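Side-chain contacts in RNA-binding protein (PDB 2NRQ), which is of unknown function but resembles RNA-binding proteins in structure, although a role in binding RNA is considered unlikely: residues V24-S29 and Y105-H110; L99-Q104 and H110-K115. One frame throughout, in Å; residues are numbered along the deposited sequence.

Contact 1. Residues V24-S29 and Y105-H110; sequences VNTIES and YLIAEH
Thr26 OG1 is hydrogen-bonded back to Lys22 O, one turn earlier in its own helix, and the same hydroxyl lies against Ile107, with OG1 3.3 Å from Ile107 CG2. The polar need of this buried threonine is thus met inside helix 20-30, and what it offers the neighbouring helix is van der Waals surface. Its two branches divide the work. With OG1 beside the backbone N (chi1 -65°), CG2 is swung anti to that N and reaches over the backbone of the other helix, 3.5 Å from Leu106 O. The same methyl also meets the leucine side chain, CG2 to Leu106 CD2 being 3.9 Å. Ile107 comes to Thr26 at about a right angle and uses its short branch: CG1 sits between the backbone N and the carbonyl carbon (chi1 44°), which turns CG2 to the threonine while CG1 and CD1 lead off. Ile27 adds a looser apolar touch, CG1 to Leu106 CD2 at 4.3 Å. Replacing Thr26 by an alanine would probably leave a gap beside Leu106 CD2 and Ile107 CG2, because the methyl and hydroxyl that fill it would both be gone. No hydrogen bond joins the two segments. Phe30 of helix 20-30 also touches Leu106, and Ile27 and Leu106 both reach Ile121 in strand 121-126. The result is a nearly perpendicular helix crossing (88°, axes 9.5 Å apart), with the two helices packed together on one face of an antiparallel sheet, an alpha+beta arrangement.

Contact 2. Residues L99-Q104 and H110-K115; sequences LRFDKQ and HRLVLK
Leu112 lays its CD2 methyl over one face of the Phe101 ring, 3.5 Å from the centroid and 17° off the ring normal, a CH-pi contact. The methyl is displaced toward the CG and CD1 side, and Leu112 CB follows along the same rim, 3.6 Å from Phe101 CE1. Leu114 reaches the ring obliquely, its CD1 3.5 Å from Phe101 CE1, while Val113 N lies at the edge, near the ring plane. Phe101 starts out pointing away from 110-115; its CG stands anti to the carbonyl carbon (chi1 -66°), and from there the ring comes back under Leu112 and alongside Leu114 CD1.

Two backbone bonds join the segments at Phe101. Lys115 N donates to Arg100 O at 2.8 Å, and Asp102 N donates to Val113 O at 2.9 Å. Together they frame Phe101 and Leu114 as a non-hydrogen-bonded pair in a single antiparallel bridge. Arg100 O also receives a CA-H...O contact from Leu114 CA at 3.5 Å.

Beyond the bridge, the side chains of Lys115 and Asp102 cross at a slant, CD and CE of the lysine lying alongside Asp102 OD1. The opposite charges are not in contact, Asp102 OD1 and Lys115 NZ being 5.0 Å apart, so any attraction is probably mild. Asp102 is the N-cap of helix 103-109, where OD2 accepts a hydrogen bond from Tyr105 N.

The bridge thus adds the loop 110-115 to the end of strand 96-101, which pairs with strand 121-126 through Phe101 and Ile121, while Val113 and Leu114 touch Glu80 of helix 78-85.

The centres of the two contacts lie about 10 Å apart, and helix 103-109 takes part in both. Along the chain their segments alternate: 24-29, then 99-104, 105-110 and 110-115, with His110 common to contacts 1 and 2. One brings in a helix from far back in the sequence; the other closes a local strand-helix-loop unit. They meet where Leu106 CD1 packs on Leu112 CD2 at 3.6 Å, and Tyr105 O probably accepts a hydrogen bond from Arg111 N as the chain leaves the helix. Short helix 103-109 is therefore fixed both against helix 20-30 and, through its flanking residues, to the end of strand 96-101, all within the RNA-binding family region.

Contact 1. Residues V24-S29 and Y105-H110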
loop_
_atom_site.group_PDB
_atom_site.type_symbol
_atom_site.label_atom_id
_atom_site.label_comp_id
_atom_site.label_asym_id
_atom_site.label_seq_id
_atom_site.Cartn_x
_atom_site.Cartn_y
_atom_site.Cartn_z
ATOM N N VAL A 24 3.210 -11.151 -5.784
ATOM C CA VAL A 24 2.156 -10.749 -6.715
ATOM C C VAL A 24 0.835 -11.363 -6.310
ATOM O O VAL A 24 -0.166 -10.658 -6.159
ATOM C CB VAL A 24 2.464 -11.213 -8.173
ATOM C CG1 VAL A 24 1.297 -10.857 -9.101
ATOM C CG2 VAL A 24 3.746 -10.562 -8.669
ATOM N N ASN A 25 0.839 -12.685 -6.143
ATOM C CA ASN A 25 -0.375 -13.391 -5.767
ATOM C C ASN A 25 -0.894 -12.866 -4.455
ATOM O O ASN A 25 -2.092 -12.581 -4.325
ATOM C CB ASN A 25 -0.132 -14.886 -5.648
ATOM C CG ASN A 25 0.366 -15.497 -6.936
ATOM O OD1 ASN A 25 -0.018 -15.068 -8.030
ATOM N ND2 ASN A 25 1.217 -16.519 -6.819
ATOM N N THR A 26 0.006 -12.726 -3.484
ATOM C CA THR A 26 -0.395 -12.218 -2.183
ATOM C C THR A 26 -1.092 -10.877 -2.352
ATOM O O THR A 26 -2.216 -10.691 -1.877
ATOM C CB THR A 26 0.808 -12.039 -1.227
ATOM O OG1 THR A 26 1.389 -13.314 -0.942
ATOM C CG2 THR A 26 0.357 -11.409 0.088
ATOM N N ILE A 27 -0.440 -9.944 -3.039
ATOM C CA ILE A 27 -1.035 -8.622 -3.226
ATOM C C ILE A 27 -2.335 -8.630 -4.031
ATOM O O ILE A 27 -3.325 -8.019 -3.631
ATOM C CB ILE A 27 -0.032 -7.649 -3.874
ATOM C CG1 ILE A 27 1.169 -7.456 -2.939
ATOM C CG2 ILE A 27 -0.711 -6.329 -4.172
ATOM C CD1 ILE A 27 2.155 -6.409 -3.383
ATOM N N GLU A 28 -2.348 -9.333 -5.157
ATOM C CA GLU A 28 -3.555 -9.366 -5.973
ATOM C C GLU A 28 -4.708 -10.063 -5.242
ATOM O O GLU A 28 -5.885 -9.784 -5.496
ATOM C CB GLU A 28 -3.261 -10.027 -7.321
ATOM C CG GLU A 28 -2.098 -9.368 -8.015
ATOM C CD GLU A 28 -1.964 -9.726 -9.476
ATOM O OE1 GLU A 28 -2.042 -10.921 -9.822
ATOM O OE2 GLU A 28 -1.764 -8.797 -10.281
ATOM N N SER A 29 -4.376 -10.959 -4.326
ATOM C CA SER A 29 -5.411 -11.637 -3.564
ATOM C C SER A 29 -5.879 -10.755 -2.407
ATOM O O SER A 29 -7.068 -10.460 -2.253
ATOM C CB SER A 29 -4.882 -12.943 -3.006
ATOM O OG SER A 29 -5.784 -13.426 -2.038
ATOM N N TYR A 105 5.463 -9.388 6.580
ATOM C CA TYR A 105 4.190 -9.572 7.254
ATOM C C TYR A 105 2.986 -9.857 6.366
ATOM O O TYR A 105 2.097 -10.624 6.749
ATOM C CB TYR A 105 3.883 -8.353 8.114
ATOM C CG TYR A 105 4.544 -8.398 9.464
ATOM C CD1 TYR A 105 4.128 -9.310 10.429
ATOM C CD2 TYR A 105 5.588 -7.538 9.777
ATOM C CE1 TYR A 105 4.731 -9.362 11.667
ATOM C CE2 TYR A 105 6.200 -7.583 11.011
ATOM C CZ TYR A 105 5.768 -8.497 11.955
ATOM O OH TYR A 105 6.370 -8.531 13.194
ATOM N N LEU A 106 2.939 -9.245 5.186
ATOM C CA LEU A 106 1.798 -9.453 4.302
ATOM C C LEU A 106 1.834 -10.808 3.601
ATOM O O LEU A 106 0.824 -11.501 3.531
ATOM C CB LEU A 106 1.713 -8.344 3.253
ATOM C CG LEU A 106 0.314 -8.228 2.640
ATOM C CD1 LEU A 106 -0.542 -7.345 3.536
ATOM C CD2 LEU A 106 0.380 -7.642 1.244
ATOM N N ILE A 107 2.996 -11.190 3.087
ATOM C CA ILE A 107 3.115 -12.462 2.390
ATOM C C ILE A 107 3.191 -13.662 3.332
ATOM O O ILE A 107 2.849 -14.786 2.955
ATOM C CB ILE A 107 4.349 -12.469 1.455
ATOM C CG1 ILE A 107 5.548 -11.856 2.172
ATOM C CG2 ILE A 107 4.040 -11.701 0.184
ATOM C CD1 ILE A 107 6.772 -11.696 1.309
ATOM N N ALA A 108 3.631 -13.424 4.562
ATOM C CA ALA A 108 3.749 -14.501 5.527
ATOM C C ALA A 108 2.553 -14.624 6.465
ATOM O O ALA A 108 2.268 -15.719 6.951
ATOM C CB ALA A 108 5.023 -14.337 6.323
ATOM N N GLU A 109 1.841 -13.525 6.713
ATOM C CA GLU A 109 0.686 -13.563 7.613
ATOM C C GLU A 109 -0.505 -12.723 7.180
ATOM O O GLU A 109 -1.376 -12.438 7.994
ATOM C CB GLU A 109 1.100 -13.117 9.017
ATOM C CG GLU A 109 2.129 -14.015 9.672
ATOM C CD GLU A 109 2.704 -13.414 10.935
ATOM O OE1 GLU A 109 1.931 -13.177 11.894
ATOM O OE2 GLU A 109 3.932 -13.179 10.961
ATOM N N HIS A 110 -0.554 -12.326 5.915
ATOM C CA HIS A 110 -1.660 -11.505 5.427
ATOM C C HIS A 110 -1.955 -10.398 6.431
ATOM O O HIS A 110 -3.108 -10.160 6.775
ATOM C CB HIS A 110 -2.921 -12.351 5.233
ATOM C CG HIS A 110 -2.811 -13.364 4.137
ATOM N ND1 HIS A 110 -1.767 -14.263 4.054
ATOM C CD2 HIS A 110 -3.624 -13.636 3.089
ATOM C CE1 HIS A 110 -1.943 -15.044 3.004
ATOM N NE2 HIS A 110 -3.064 -14.684 2.400
#

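Contact 2. Residues L99-Q104 and H110-K115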
loop_
_atom_site.group_PDB
_atom_site.type_symbol
_atom_site.label_atom_id
_atom_site.label_comp_id
_atom_site.label_asym_id
_atom_site.label_seq_id
_atom_site.Cartn_x
_atom_site.Cartn_y
_atom_site.Cartn_z
ATOM N N LEU A 99 1.621 5.237 2.859
ATOM C CA LEU A 99 1.587 4.184 3.855
ATOM C C LEU A 99 2.511 3.064 3.406
ATOM O O LEU A 99 2.210 2.366 2.441
ATOM C CB LEU A 99 0.170 3.641 4.000
ATOM C CG LEU A 99 -0.967 4.653 4.127
ATOM C CD1 LEU A 99 -2.279 3.905 4.293
ATOM C CD2 LEU A 99 -0.715 5.567 5.307
ATOM N N ARG A 100 3.640 2.892 4.087
ATOM C CA ARG A 100 4.572 1.835 3.718
ATOM C C ARG A 100 4.378 0.585 4.565
ATOM O O ARG A 100 4.655 0.590 5.756
ATOM C CB ARG A 100 6.022 2.315 3.816
ATOM C CG ARG A 100 6.276 3.429 4.772
ATOM C CD ARG A 100 6.356 4.762 4.048
ATOM N NE ARG A 100 7.475 4.787 3.118
ATOM C CZ ARG A 100 7.883 5.865 2.457
ATOM N NH1 ARG A 100 7.270 7.027 2.622
ATOM N NH2 ARG A 100 8.911 5.778 1.625
ATOM N N PHE A 101 3.908 -0.488 3.940
ATOM C CA PHE A 101 3.659 -1.738 4.651
ATOM C C PHE A 101 4.796 -2.741 4.550
ATOM O O PHE A 101 5.592 -2.712 3.609
ATOM C CB PHE A 101 2.360 -2.359 4.152
ATOM C CG PHE A 101 1.146 -1.543 4.486
ATOM C CD1 PHE A 101 0.642 -1.524 5.787
ATOM C CD2 PHE A 101 0.538 -0.749 3.520
ATOM C CE1 PHE A 101 -0.448 -0.726 6.119
ATOM C CE2 PHE A 101 -0.556 0.058 3.840
ATOM C CZ PHE A 101 -1.049 0.069 5.145
ATOM N N ASP A 102 4.861 -3.631 5.532
ATOM C CA ASP A 102 5.907 -4.652 5.604
ATOM C C ASP A 102 5.666 -5.808 4.637
ATOM O O ASP A 102 4.652 -6.495 4.733
ATOM C CB ASP A 102 5.974 -5.199 7.033
ATOM C CG ASP A 102 7.156 -6.103 7.258
ATOM O OD1 ASP A 102 8.224 -5.583 7.648
ATOM O OD2 ASP A 102 7.023 -7.329 7.037
ATOM N N LYS A 103 6.597 -6.033 3.716
ATOM C CA LYS A 103 6.459 -7.129 2.759
ATOM C C LYS A 103 6.368 -8.487 3.449
ATOM O O LYS A 103 5.505 -9.298 3.129
ATOM C CB LYS A 103 7.636 -7.143 1.779
ATOM C CG LYS A 103 7.483 -6.161 0.646
ATOM C CD LYS A 103 8.509 -6.385 -0.461
ATOM C CE LYS A 103 9.892 -5.936 -0.052
ATOM N NZ LYS A 103 10.761 -5.833 -1.244
ATOM N N GLN A 104 7.271 -8.723 4.396
ATOM C CA GLN A 104 7.329 -9.975 5.152
ATOM C C GLN A 104 5.983 -10.314 5.784
ATOM O O GLN A 104 5.432 -11.388 5.551
ATOM C CB GLN A 104 8.388 -9.876 6.256
ATOM C CG GLN A 104 9.808 -9.486 5.797
ATOM C CD GLN A 104 10.033 -7.973 5.662
ATOM O OE1 GLN A 104 11.170 -7.496 5.733
ATOM N NE2 GLN A 104 8.958 -7.221 5.455
ATOM N N HIS A 110 -0.554 -12.326 5.915
ATOM C CA HIS A 110 -1.660 -11.505 5.427
ATOM C C HIS A 110 -1.955 -10.398 6.431
ATOM O O HIS A 110 -3.108 -10.160 6.775
ATOM C CB HIS A 110 -2.921 -12.351 5.233
ATOM C CG HIS A 110 -2.811 -13.364 4.137
ATOM N ND1 HIS A 110 -1.767 -14.263 4.054
ATOM C CD2 HIS A 110 -3.624 -13.636 3.089
ATOM C CE1 HIS A 110 -1.943 -15.044 3.004
ATOM N NE2 HIS A 110 -3.064 -14.684 2.400
ATOM N N ARG A 111 -0.915 -9.719 6.899
ATOM C CA ARG A 111 -1.116 -8.664 7.881
ATOM C C ARG A 111 -0.411 -7.360 7.536
ATOM O O ARG A 111 0.786 -7.338 7.244
ATOM C CB ARG A 111 -0.663 -9.156 9.254
ATOM C CG ARG A 111 -1.278 -8.398 10.413
ATOM C CD ARG A 111 -1.386 -9.300 11.625
ATOM N NE ARG A 111 -0.077 -9.712 12.112
ATOM C CZ ARG A 111 0.704 -8.949 12.867
ATOM N NH1 ARG A 111 0.305 -7.732 13.227
ATOM N NH2 ARG A 111 1.890 -9.402 13.258
ATOM N N LEU A 112 -1.172 -6.273 7.571
ATOM C CA LEU A 112 -0.651 -4.954 7.265
ATOM C C LEU A 112 0.039 -4.352 8.471
ATOM O O LEU A 112 -0.609 -3.933 9.417
ATOM C CB LEU A 112 -1.784 -4.035 6.827
ATOM C CG LEU A 112 -2.367 -4.270 5.442
ATOM C CD1 LEU A 112 -3.637 -3.432 5.265
ATOM C CD2 LEU A 112 -1.314 -3.911 4.400
ATOM N N VAL A 113 1.359 -4.304 8.433
ATOM C CA VAL A 113 2.133 -3.743 9.529
ATOM C C VAL A 113 3.040 -2.654 8.984
ATOM O O VAL A 113 3.929 -2.924 8.180
ATOM C CB VAL A 113 2.991 -4.831 10.208
ATOM C CG1 VAL A 113 3.965 -4.199 11.174
ATOM C CG2 VAL A 113 2.098 -5.817 10.924
ATOM N N LEU A 114 2.806 -1.418 9.409
ATOM C CA LEU A 114 3.625 -0.309 8.949
ATOM C C LEU A 114 5.107 -0.631 9.116
ATOM O O LEU A 114 5.505 -1.328 10.049
ATOM C CB LEU A 114 3.271 0.952 9.729
ATOM C CG LEU A 114 2.390 1.994 9.027
ATOM C CD1 LEU A 114 1.233 1.334 8.319
ATOM C CD2 LEU A 114 1.886 3.004 10.069
ATOM N N LYS A 115 5.922 -0.136 8.195
ATOM C CA LYS A 115 7.365 -0.360 8.235
ATOM C C LYS A 115 8.018 0.921 7.749
ATOM O O LYS A 115 7.350 1.792 7.197
ATOM C CB LYS A 115 7.746 -1.533 7.323
ATOM C CG LYS A 115 9.225 -1.908 7.317
ATOM C CD LYS A 115 9.468 -3.103 6.391
ATOM C CE LYS A 115 10.890 -3.664 6.498
ATOM N NZ LYS A 115 11.932 -2.729 5.988
#